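Local coordinates for protein citryl-spermidine/3,4-dihydroxybenzoyl-citryl-spermidine:spermidine ligase (Bacillus anthracis, PDB 3TO3) that catalyses the ATP-dependent condensation of spermidine with citryl-spermidine intermediates in the biosynthesis of the siderophore petrobactin, working as a homodimer, at residues B[4-7]-B[8-12]; B[19-22]-B[23-27]; B[205-208]-B[209-212]; B[253-256]-B[257-261]; B[325-328]-B[329-333]. All coordinates share one frame; numbering follows the deposited sequence.

In the fold
All five are local contacts within or at the ends of helices, and they differ in what surrounds them. Interactions 1, 2 and 4 reach the second subunit; 4-12 of one subunit and 253-261 of the other meet there, Ile11 packing on Ile256. Interaction 4 is the buried one; the others are partly buried. Interactions 1 and 3 both sit at helix starts, but a side-chain carboxylate caps the first, whereas waters bridge the first turn of the second. Interactions 3 and 5, centres about 17 Å apart, both pack on strand 345-355. Interaction 2 is rich in arginine and lies near bound ATP, while interaction 5 is mainly backbone bonds with apolar and amide side chains.

Interaction 1: B[4-7]-B[8-12]; sequences MDMY and HTKIL
The imidazole of His8 has Met4 lying over one face; Met4, like Met6, is a selenomethionine. Met4 SE stands 3.9 Å from the His8 ring centroid, 15° off the ring normal and displaced toward the rim, while the CG methylene of the same residue makes a CH-pi contact over that face. A bend at chi2 (-67°) brings the selenium over the ring. Round the Tyr7 ring, OD1 of Asp5 lies in plane at the edge, and CD of Lys10 approaches obliquely.

Asp5 is the N-cap of the helix. Its OD2 accepts from His8 N at 3.1 Å, and more weakly from Tyr7 N at 2.9 Å. A chi1 of 73° sets the carboxylate between backbone N and carbonyl carbon, where it can turn back over the first turn. Arg176 forms a salt bridge to the same OD2, which probably favours the charged carboxylate. Behind the cap, Asp5 O takes Thr9 N at 3.1 Å and, weakly, Thr9 OG1. The Met6 and Lys10 chains lie side by side, pointing the same way, with Met6 CE 4.0 Å from Lys10 CE.

His8 NE2 is hydrogen-bonded to Trp251 of the second subunit, so this helix start belongs to the dimer interface. In its own chain helix 6-15 rests on helices 175-181 and 115-138, with Ile11 touching both.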
# COMPACT_ATOMS: atom_id res chain seq x y z
N MSE B 4 -23.78 1.06 6.58
CA MSE B 4 -23.18 -0.21 6.15
C MSE B 4 -24.18 -1.12 5.39
O MSE B 4 -25.28 -1.41 5.90
CB MSE B 4 -22.61 -0.97 7.35
CG MSE B 4 -21.41 -0.33 8.03
SE MSE B 4 -19.82 -0.35 6.88
CE MSE B 4 -19.77 1.60 6.52
N ASP B 5 -23.82 -1.56 4.19
CA ASP B 5 -24.76 -2.30 3.34
C ASP B 5 -24.64 -3.83 3.36
O ASP B 5 -23.87 -4.41 4.13
CB ASP B 5 -24.69 -1.79 1.91
CG ASP B 5 -23.41 -2.24 1.18
OD1 ASP B 5 -23.24 -1.78 0.03
OD2 ASP B 5 -22.60 -3.04 1.76
N MSE B 6 -25.40 -4.45 2.46
CA MSE B 6 -25.45 -5.91 2.32
C MSE B 6 -24.11 -6.56 1.93
O MSE B 6 -23.91 -7.75 2.20
CB MSE B 6 -26.50 -6.29 1.29
CG MSE B 6 -25.92 -6.56 -0.09
SE MSE B 6 -27.24 -7.03 -1.45
CE MSE B 6 -26.05 -7.91 -2.73
N TYR B 7 -23.22 -5.82 1.28
CA TYR B 7 -21.89 -6.36 0.98
C TYR B 7 -21.07 -6.44 2.25
O TYR B 7 -20.32 -7.41 2.46
CB TYR B 7 -21.19 -5.56 -0.13
CG TYR B 7 -21.80 -5.84 -1.48
CD1 TYR B 7 -22.74 -4.99 -2.05
CD2 TYR B 7 -21.47 -7.01 -2.17
CE1 TYR B 7 -23.31 -5.27 -3.29
CE2 TYR B 7 -22.04 -7.30 -3.40
CZ TYR B 7 -22.96 -6.43 -3.96
OH TYR B 7 -23.51 -6.73 -5.19
N HIS B 8 -21.26 -5.44 3.12
CA HIS B 8 -20.63 -5.47 4.43
C HIS B 8 -21.12 -6.69 5.20
O HIS B 8 -20.33 -7.47 5.73
CB HIS B 8 -20.94 -4.17 5.17
CG HIS B 8 -20.41 -4.14 6.57
ND1 HIS B 8 -21.23 -4.21 7.68
CD2 HIS B 8 -19.15 -4.04 7.04
CE1 HIS B 8 -20.49 -4.15 8.77
NE2 HIS B 8 -19.22 -4.06 8.42
N THR B 9 -22.43 -6.88 5.23
CA THR B 9 -23.02 -8.02 5.92
C THR B 9 -22.47 -9.37 5.45
O THR B 9 -22.22 -10.26 6.27
CB THR B 9 -24.53 -7.97 5.81
OG1 THR B 9 -24.97 -6.73 6.37
CG2 THR B 9 -25.20 -9.14 6.56
N LYS B 10 -22.26 -9.50 4.14
CA LYS B 10 -21.72 -10.73 3.55
C LYS B 10 -20.32 -11.03 4.05
O LYS B 10 -20.01 -12.16 4.43
CB LYS B 10 -21.66 -10.64 2.02
CG LYS B 10 -23.00 -10.78 1.33
CD LYS B 10 -22.81 -10.81 -0.19
CE LYS B 10 -24.14 -10.89 -0.93
NZ LYS B 10 -24.79 -12.21 -0.70
N ILE B 11 -19.47 -10.01 4.00
CA ILE B 11 -18.10 -10.17 4.43
C ILE B 11 -18.05 -10.67 5.86
O ILE B 11 -17.29 -11.61 6.18
CB ILE B 11 -17.33 -8.83 4.40
CG1 ILE B 11 -17.17 -8.39 2.98
CG2 ILE B 11 -15.92 -9.05 4.89
CD1 ILE B 11 -16.18 -9.25 2.30
N LEU B 12 -18.85 -10.04 6.72
CA LEU B 12 -18.85 -10.45 8.12
C LEU B 12 -19.34 -11.88 8.30
O LEU B 12 -18.71 -12.66 9.01
CB LEU B 12 -19.69 -9.50 8.97
CG LEU B 12 -18.96 -8.22 9.31
CD1 LEU B 12 -19.83 -7.38 10.25
CD2 LEU B 12 -17.66 -8.59 9.99

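Interaction 2: B[19-22]-B[23-27]; sequences DYIS and VRRRV
Ile21 meets Arg24 and Arg25 one turn on, in an i to i+3 and i+4 arrangement near the start of the alpha-helix 18-37. The close-packed part is Ile21 against Arg25: CG2 sits 3.4 Å above the guanidinium plane, over its centre, and 3.5 Å from Arg25 CZ. The Arg25 chain, extended from CG to NE, crosses the isoleucine obliquely and lays this flat face on the methyl group. The other branch, Ile21 CD1, lies beside the Arg24 guanidinium, 3.7 Å from NH1, the two side chains pointing the same way. Both arginines make a salt bridge to Glu96 OE1, which fixes their heads around one carboxylate oxygen.

Tyr20 and Val23 face inward: Tyr20 packs on helix 115-138 and on Gln264 of the second subunit, and Val23 on Asp132 and Tyr167. Ser22 lies on the exposed side. Its hydroxyl turns back to Glu18 O, and its carbonyl receives Arg26 N at 2.9 Å in the ordinary helical pattern. Arg26 leads away, with NE hydrogen-bonded to Gln30 and a cation-pi contact with Tyr167; its side chain is about 7 Å from bound ATP.

Beyond the rather loose approach of Tyr20 CE2 to Arg24 CD at 4.4 Å, a water joins the two side chains. Lying in the plane of both groups, at their edges, it accepts from Arg24 NH1 at 3.1 Å and hydrogen-bonds to Tyr20 OH at 3.1 Å.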
# COMPACT_ATOMS: atom_id res chain seq x y z
N ASP B 19 -16.49 -21.59 6.45
CA ASP B 19 -15.62 -21.53 5.28
C ASP B 19 -14.31 -20.82 5.64
O ASP B 19 -13.26 -21.09 5.06
CB ASP B 19 -16.31 -20.81 4.13
CG ASP B 19 -17.45 -21.63 3.54
OD1 ASP B 19 -17.15 -22.64 2.88
OD2 ASP B 19 -18.63 -21.27 3.74
N TYR B 20 -14.38 -19.94 6.62
CA TYR B 20 -13.17 -19.34 7.12
C TYR B 20 -12.20 -20.42 7.70
O TYR B 20 -11.01 -20.38 7.41
CB TYR B 20 -13.49 -18.25 8.14
CG TYR B 20 -12.24 -17.71 8.78
CD1 TYR B 20 -11.49 -16.74 8.15
CD2 TYR B 20 -11.79 -18.22 10.00
CE1 TYR B 20 -10.32 -16.26 8.73
CE2 TYR B 20 -10.62 -17.78 10.57
CZ TYR B 20 -9.88 -16.78 9.94
OH TYR B 20 -8.72 -16.31 10.52
N ILE B 21 -12.73 -21.34 8.49
CA ILE B 21 -11.94 -22.41 9.09
C ILE B 21 -11.31 -23.31 8.02
O ILE B 21 -10.11 -23.62 8.11
CB ILE B 21 -12.77 -23.26 10.05
CG1 ILE B 21 -13.33 -22.38 11.16
CG2 ILE B 21 -11.96 -24.43 10.62
CD1 ILE B 21 -12.39 -22.14 12.31
N SER B 22 -12.09 -23.71 7.02
CA SER B 22 -11.52 -24.51 5.91
C SER B 22 -10.42 -23.79 5.17
O SER B 22 -9.43 -24.40 4.81
CB SER B 22 -12.56 -24.93 4.88
OG SER B 22 -13.85 -24.68 5.37
N VAL B 23 -10.59 -22.50 4.91
CA VAL B 23 -9.59 -21.77 4.13
C VAL B 23 -8.34 -21.62 4.94
O VAL B 23 -7.24 -21.81 4.44
CB VAL B 23 -10.10 -20.43 3.58
CG1 VAL B 23 -8.95 -19.53 3.04
CG2 VAL B 23 -11.10 -20.71 2.46
N ARG B 24 -8.51 -21.31 6.21
CA ARG B 24 -7.36 -21.18 7.10
C ARG B 24 -6.58 -22.49 7.11
O ARG B 24 -5.35 -22.52 6.99
CB ARG B 24 -7.80 -20.83 8.52
CG ARG B 24 -6.65 -20.49 9.44
CD ARG B 24 -7.15 -20.50 10.86
NE ARG B 24 -7.53 -21.84 11.27
CZ ARG B 24 -8.35 -22.08 12.29
NH1 ARG B 24 -8.87 -21.07 12.99
NH2 ARG B 24 -8.65 -23.33 12.61
N ARG B 25 -7.32 -23.58 7.23
CA ARG B 25 -6.70 -24.88 7.31
C ARG B 25 -5.96 -25.18 6.00
O ARG B 25 -4.84 -25.69 6.03
CB ARG B 25 -7.75 -25.96 7.61
CG ARG B 25 -8.06 -26.02 9.09
CD ARG B 25 -9.34 -26.76 9.32
NE ARG B 25 -9.59 -26.94 10.74
CZ ARG B 25 -10.61 -27.62 11.23
NH1 ARG B 25 -11.44 -28.22 10.38
NH2 ARG B 25 -10.80 -27.73 12.55
N ARG B 26 -6.59 -24.86 4.88
CA ARG B 26 -5.98 -25.12 3.59
C ARG B 26 -4.68 -24.31 3.42
O ARG B 26 -3.66 -24.84 2.98
CB ARG B 26 -6.95 -24.82 2.45
CG ARG B 26 -6.30 -24.90 1.07
CD ARG B 26 -7.17 -24.32 -0.04
NE ARG B 26 -6.34 -24.16 -1.23
CZ ARG B 26 -6.72 -23.62 -2.38
NH1 ARG B 26 -7.97 -23.18 -2.55
NH2 ARG B 26 -5.84 -23.53 -3.38
N VAL B 27 -4.73 -23.03 3.80
CA VAL B 27 -3.58 -22.16 3.62
C VAL B 27 -2.43 -22.59 4.51
O VAL B 27 -1.29 -22.57 4.09
CB VAL B 27 -3.95 -20.68 3.84
CG1 VAL B 27 -2.69 -19.84 3.97
CG2 VAL B 27 -4.82 -20.15 2.68
O HOH W 1 -8.30 -18.00 13.12

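Interaction 3: B[205-208]-B[209-212]; sequences YENE and VIYD
Asn207 and Glu208, with Val209 after them, carry most of this contact, where a loop turns into helix 208-219. Glu208 lies at the first turn. Its carbonyl accepts Asp212 N at 3.1 Å, and its side chain, bent at chi2 (88°), curls back so that OE1 accepts a hydrogen bond from a water 2.6 Å away. That water also accepts from Val209 N and donates weakly to Glu206 O. A second water donates to Glu206 O and accepts from Ile210 N at 3.1 Å. Two amide N-H groups of the first turn thus find acceptors in water, and Glu206 O is bridged to the helix start through both.

The peptide oxygen of Asn207 receives Tyr211 N at 2.8 Å, nearly in line with the carbonyl bond (C=O...N angle 175°). The Asn207 side chain crosses those of Ile210 and Tyr211 at about right angles, and its amide plane stands 69° from the tyrosine ring. The amide lies against CB of Ile210 and CB of Tyr211. Val209 contributes its N-H to the water network and otherwise lies on the exposed surface.

Tyr211 is buried, and its OH is hydrogen-bonded to Phe243 O of strand 241-246. Its side chain packs on Ser351 and Val353, and Ile210 on Phe350, which seats the helix start on strand 345-355.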
# COMPACT_ATOMS: atom_id res chain seq x y z
N TYR B 205 6.33 -4.03 -31.52
CA TYR B 205 7.30 -4.07 -32.61
C TYR B 205 6.62 -4.58 -33.88
O TYR B 205 5.99 -5.66 -33.88
CB TYR B 205 8.47 -5.00 -32.21
CG TYR B 205 9.58 -5.11 -33.24
CD1 TYR B 205 10.39 -4.01 -33.55
CD2 TYR B 205 9.83 -6.32 -33.89
CE1 TYR B 205 11.40 -4.10 -34.50
CE2 TYR B 205 10.85 -6.42 -34.85
CZ TYR B 205 11.63 -5.31 -35.14
OH TYR B 205 12.63 -5.39 -36.07
N GLU B 206 6.73 -3.79 -34.96
CA GLU B 206 6.23 -4.13 -36.29
C GLU B 206 4.74 -4.43 -36.34
O GLU B 206 4.26 -5.10 -37.25
CB GLU B 206 6.99 -5.33 -36.86
CG GLU B 206 8.43 -5.00 -37.24
CD GLU B 206 9.15 -6.16 -37.90
OE1 GLU B 206 10.33 -5.99 -38.28
OE2 GLU B 206 8.52 -7.26 -38.01
N ASN B 207 4.02 -3.91 -35.35
CA ASN B 207 2.59 -4.15 -35.20
C ASN B 207 1.69 -3.03 -35.73
O ASN B 207 0.48 -3.11 -35.63
CB ASN B 207 2.27 -4.44 -33.72
CG ASN B 207 0.90 -5.07 -33.53
OD1 ASN B 207 0.56 -6.08 -34.14
ND2 ASN B 207 0.10 -4.45 -32.69
N GLU B 208 2.27 -1.96 -36.26
CA GLU B 208 1.47 -0.82 -36.74
C GLU B 208 0.27 -1.14 -37.64
O GLU B 208 -0.82 -0.62 -37.44
CB GLU B 208 2.34 0.25 -37.41
CG GLU B 208 3.47 0.76 -36.54
CD GLU B 208 4.76 -0.06 -36.65
OE1 GLU B 208 4.75 -1.16 -37.27
OE2 GLU B 208 5.79 0.41 -36.10
N VAL B 209 0.44 -2.00 -38.64
CA VAL B 209 -0.69 -2.25 -39.52
C VAL B 209 -1.80 -3.02 -38.81
O VAL B 209 -2.97 -2.69 -38.93
CB VAL B 209 -0.26 -2.96 -40.82
CG1 VAL B 209 -1.50 -3.29 -41.67
CG2 VAL B 209 0.72 -2.07 -41.61
N ILE B 210 -1.44 -4.06 -38.08
CA ILE B 210 -2.42 -4.87 -37.37
C ILE B 210 -3.11 -4.04 -36.28
O ILE B 210 -4.31 -4.15 -36.05
CB ILE B 210 -1.76 -6.11 -36.76
CG1 ILE B 210 -1.20 -7.03 -37.87
CG2 ILE B 210 -2.75 -6.88 -35.91
CD1 ILE B 210 -2.25 -7.62 -38.76
N TYR B 211 -2.34 -3.18 -35.62
CA TYR B 211 -2.91 -2.31 -34.60
C TYR B 211 -3.97 -1.37 -35.17
O TYR B 211 -5.03 -1.22 -34.58
CB TYR B 211 -1.81 -1.51 -33.89
CG TYR B 211 -2.38 -0.50 -32.95
CD1 TYR B 211 -2.63 -0.82 -31.62
CD2 TYR B 211 -2.66 0.79 -33.38
CE1 TYR B 211 -3.16 0.09 -30.75
CE2 TYR B 211 -3.19 1.73 -32.51
CZ TYR B 211 -3.44 1.37 -31.20
OH TYR B 211 -3.98 2.30 -30.32
N ASP B 212 -3.68 -0.71 -36.31
CA ASP B 212 -4.65 0.22 -36.92
C ASP B 212 -5.97 -0.51 -37.20
O ASP B 212 -7.06 0.05 -37.04
CB ASP B 212 -4.17 0.79 -38.27
CG ASP B 212 -3.17 1.94 -38.14
OD1 ASP B 212 -2.51 2.24 -39.18
OD2 ASP B 212 -3.05 2.56 -37.06
O HOH W 2 3.58 -2.51 -39.10
O HOH W 3 1.47 -4.96 -38.47

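Interaction 4: B[253-256]-B[257-261]; sequences NFII and SNYAE
The C-terminal end of helix 248-258 passes here into the short helix 260-264, with Tyr259 leaving helical geometry between them and serving as the N-cap position of the second. A wider pi-type turn lies at 253-255. Side chains meet in two pairs, four residues apart. The Asn258 amide lies over one face of the Phe254 ring, toward its rim, the two planes 31° apart. Ile255 lies against Tyr259: its CG2 is over the phenol face, 4.1 Å from the ring centroid and 29° off the normal, and its CD1 touches Tyr259 CE1 at 3.7 Å. With CG beside the backbone N (chi1 -59°), the tyrosine ring turns back along the helix to reach that isoleucine.

Two backbone bonds close the helix: Asn258 N to Phe254 O at 2.9 Å, and Tyr259 N to Ile255 O at 2.7 Å. Ser257 OG may make a weak, unsettled bond to Phe254 O at 3.4 Å; it is also hydrogen-bonded to Gln174 of the second subunit. Ile256 packs on Ile11 of that subunit, while Tyr259 lies on Thr362 and Ser365 of its own chain.

The dimer side thus combines apolar packing, Ile256 on Ile11, with polar bonds from the Ser257 hydroxyl and from its carbonyl, which is hydrogen-bonded to Gln127 of the second subunit. The side toward its own chain relies mainly on the packing of Ile255 and Tyr259.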
# COMPACT_ATOMS: atom_id res chain seq x y z
N ASN B 253 -7.60 3.95 -9.43
CA ASN B 253 -6.75 3.81 -8.25
C ASN B 253 -5.28 3.99 -8.46
O ASN B 253 -4.51 4.05 -7.49
CB ASN B 253 -7.09 2.53 -7.50
CG ASN B 253 -8.56 2.44 -7.20
OD1 ASN B 253 -9.07 3.22 -6.40
ND2 ASN B 253 -9.26 1.54 -7.88
N PHE B 254 -4.88 4.06 -9.72
CA PHE B 254 -3.47 4.14 -10.04
C PHE B 254 -3.07 5.21 -11.06
O PHE B 254 -2.23 6.08 -10.78
CB PHE B 254 -2.85 2.75 -10.29
CG PHE B 254 -1.36 2.77 -10.19
CD1 PHE B 254 -0.74 2.70 -8.95
CD2 PHE B 254 -0.57 2.92 -11.33
CE1 PHE B 254 0.65 2.73 -8.84
CE2 PHE B 254 0.81 2.96 -11.23
CZ PHE B 254 1.42 2.86 -9.99
N ILE B 255 -3.60 5.10 -12.28
CA ILE B 255 -3.30 6.07 -13.32
C ILE B 255 -3.64 7.51 -12.93
O ILE B 255 -2.78 8.38 -12.94
CB ILE B 255 -3.98 5.75 -14.67
CG1 ILE B 255 -3.83 4.29 -15.04
CG2 ILE B 255 -3.33 6.59 -15.77
CD1 ILE B 255 -2.40 3.84 -15.09
N ILE B 256 -4.89 7.76 -12.56
CA ILE B 256 -5.31 9.12 -12.26
C ILE B 256 -4.43 9.74 -11.19
O ILE B 256 -4.08 10.91 -11.28
CB ILE B 256 -6.77 9.19 -11.75
CG1 ILE B 256 -7.73 8.87 -12.88
CG2 ILE B 256 -7.11 10.58 -11.32
CD1 ILE B 256 -9.13 9.33 -12.59
N SER B 257 -4.11 8.97 -10.16
CA SER B 257 -3.37 9.56 -9.06
C SER B 257 -1.87 9.65 -9.33
O SER B 257 -1.22 10.53 -8.80
CB SER B 257 -3.64 8.83 -7.75
OG SER B 257 -3.29 7.47 -7.88
N ASN B 258 -1.32 8.69 -10.08
CA ASN B 258 0.13 8.74 -10.38
C ASN B 258 0.58 9.39 -11.70
O ASN B 258 1.76 9.52 -11.96
CB ASN B 258 0.71 7.32 -10.31
CG ASN B 258 0.66 6.74 -8.89
OD1 ASN B 258 -0.27 6.02 -8.53
ND2 ASN B 258 1.68 7.01 -8.11
N TYR B 259 -0.37 9.63 -12.58
CA TYR B 259 -0.15 10.32 -13.84
C TYR B 259 -0.61 11.75 -13.93
O TYR B 259 -0.87 12.21 -15.05
CB TYR B 259 -0.56 9.53 -15.06
CG TYR B 259 0.13 8.21 -15.24
CD1 TYR B 259 -0.03 7.17 -14.32
CD2 TYR B 259 0.90 7.96 -16.37
CE1 TYR B 259 0.58 5.93 -14.52
CE2 TYR B 259 1.49 6.72 -16.59
CZ TYR B 259 1.32 5.71 -15.67
OH TYR B 259 1.92 4.48 -15.89
N ALA B 260 -0.95 12.34 -12.80
CA ALA B 260 -1.53 13.68 -12.84
C ALA B 260 -0.74 14.60 -13.77
O ALA B 260 -1.33 15.39 -14.50
CB ALA B 260 -1.59 14.29 -11.43
N GLU B 261 0.57 14.52 -13.77
CA GLU B 261 1.31 15.49 -14.60
C GLU B 261 1.11 15.21 -16.12
O GLU B 261 1.05 16.13 -16.91
CB GLU B 261 2.77 15.57 -14.15
CG GLU B 261 3.79 15.22 -15.22
CD GLU B 261 5.13 14.74 -14.65
OE1 GLU B 261 5.20 14.40 -13.44
OE2 GLU B 261 6.12 14.70 -15.43

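Interaction 5: B[325-328]-B[329-333]; sequences SNWL and SNVVS
Backbone hydrogen bonds bind Ser325 to Ser329 and Leu328 to Val332, each i to i+4. Ser329 N reaches Ser325 O at 2.8 Å, and Val332 N reaches Leu328 O at 3.0 Å with an N-H...O angle of 164°. Between them Asn330 N bonds chiefly to Asn326 O, at 3.1 Å. Trp327 O is used twice: it takes Val331 N at 3.2 Å and, weakly, Asn330 N at 3.3 Å.

Apolar contact comes from Trp327 and Val331, which lie side by side and point the same way. The CG2 methyl of Val331 sits over one face of the indole, 4.2 Å from Trp327 NE1, a loose touch. Trp327 holds its CG trans to the backbone N (chi1 180°), which sends the indole off the helix flank, where it meets Phe466 edge-to-face and also packs on Pro478 and Ile434. These turns form the C-terminal half of helix 315-333, in the IucA/IucC synthetase region. Leu328 and Val332 face strand 345-355 through Leu346, and Ser325 OG is hydrogen-bonded to Glu349 N of the same strand.

Polar side chains meet more loosely on another flank. The amides of Asn326 and Asn330 cross obliquely there, an arrangement that stays tentative because Asn326 is modelled in two conformers. Near the last turn, Ser333 OG donates weakly to Asn330 O at 3.3 Å, and the Ser333 carbonyl accepts from Arg339 NH1.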
# COMPACT_ATOMS: atom_id res chain seq x y z
N SER B 325 4.20 -14.09 -31.20
CA SER B 325 3.08 -14.92 -31.62
C SER B 325 3.16 -15.26 -33.11
O SER B 325 2.87 -16.39 -33.50
CB SER B 325 1.73 -14.31 -31.24
OG SER B 325 1.53 -14.37 -29.84
N ASN B 326 3.59 -14.31 -33.94
CA ASN B 326 3.78 -14.57 -35.37
C ASN B 326 4.84 -15.65 -35.58
O ASN B 326 4.65 -16.59 -36.35
CB ASN B 326 4.15 -13.28 -36.11
CG ASN B 326 4.53 -13.51 -37.58
OD1 ASN B 326 5.64 -13.16 -38.01
ND2 ASN B 326 3.62 -14.12 -38.35
N TRP B 327 5.95 -15.52 -34.85
CA TRP B 327 7.00 -16.53 -34.86
C TRP B 327 6.51 -17.94 -34.47
O TRP B 327 6.82 -18.92 -35.16
CB TRP B 327 8.08 -16.11 -33.89
CG TRP B 327 9.23 -17.06 -33.78
CD1 TRP B 327 9.90 -17.64 -34.82
CD2 TRP B 327 9.89 -17.49 -32.58
NE1 TRP B 327 10.93 -18.42 -34.34
CE2 TRP B 327 10.95 -18.34 -32.97
CE3 TRP B 327 9.70 -17.24 -31.22
CZ2 TRP B 327 11.80 -18.94 -32.05
CZ3 TRP B 327 10.55 -17.83 -30.32
CH2 TRP B 327 11.59 -18.67 -30.74
N LEU B 328 5.78 -18.06 -33.36
CA LEU B 328 5.28 -19.38 -32.95
C LEU B 328 4.28 -19.89 -33.95
O LEU B 328 4.25 -21.07 -34.27
CB LEU B 328 4.62 -19.36 -31.58
CG LEU B 328 5.59 -19.18 -30.43
CD1 LEU B 328 4.79 -18.96 -29.15
CD2 LEU B 328 6.52 -20.40 -30.36
N SER B 329 3.44 -19.00 -34.45
CA SER B 329 2.46 -19.42 -35.44
C SER B 329 3.12 -20.08 -36.65
O SER B 329 2.60 -21.08 -37.19
CB SER B 329 1.60 -18.23 -35.88
OG SER B 329 0.69 -18.62 -36.89
N ASN B 330 4.26 -19.53 -37.09
CA ASN B 330 4.94 -20.05 -38.27
C ASN B 330 5.57 -21.39 -37.99
O ASN B 330 5.62 -22.26 -38.87
CB ASN B 330 5.98 -19.07 -38.82
CG ASN B 330 5.35 -17.88 -39.51
OD1 ASN B 330 4.22 -17.96 -40.03
ND2 ASN B 330 6.06 -16.75 -39.52
N VAL B 331 6.07 -21.54 -36.77
CA VAL B 331 6.70 -22.79 -36.38
C VAL B 331 5.66 -23.90 -36.44
O VAL B 331 5.90 -24.96 -36.97
CB VAL B 331 7.31 -22.68 -34.96
CG1 VAL B 331 7.68 -24.03 -34.43
CG2 VAL B 331 8.53 -21.78 -35.01
N VAL B 332 4.47 -23.63 -35.91
CA VAL B 332 3.41 -24.63 -35.90
C VAL B 332 2.91 -24.96 -37.32
O VAL B 332 2.75 -26.14 -37.68
CB VAL B 332 2.23 -24.18 -34.98
CG1 VAL B 332 1.02 -25.09 -35.13
CG2 VAL B 332 2.69 -24.15 -33.54
N SER B 333 2.68 -23.93 -38.13
CA SER B 333 2.09 -24.13 -39.46
C SER B 333 3.02 -24.87 -40.44
O SER B 333 2.56 -25.39 -41.45
CB SER B 333 1.61 -22.80 -40.05
OG SER B 333 2.72 -22.08 -40.53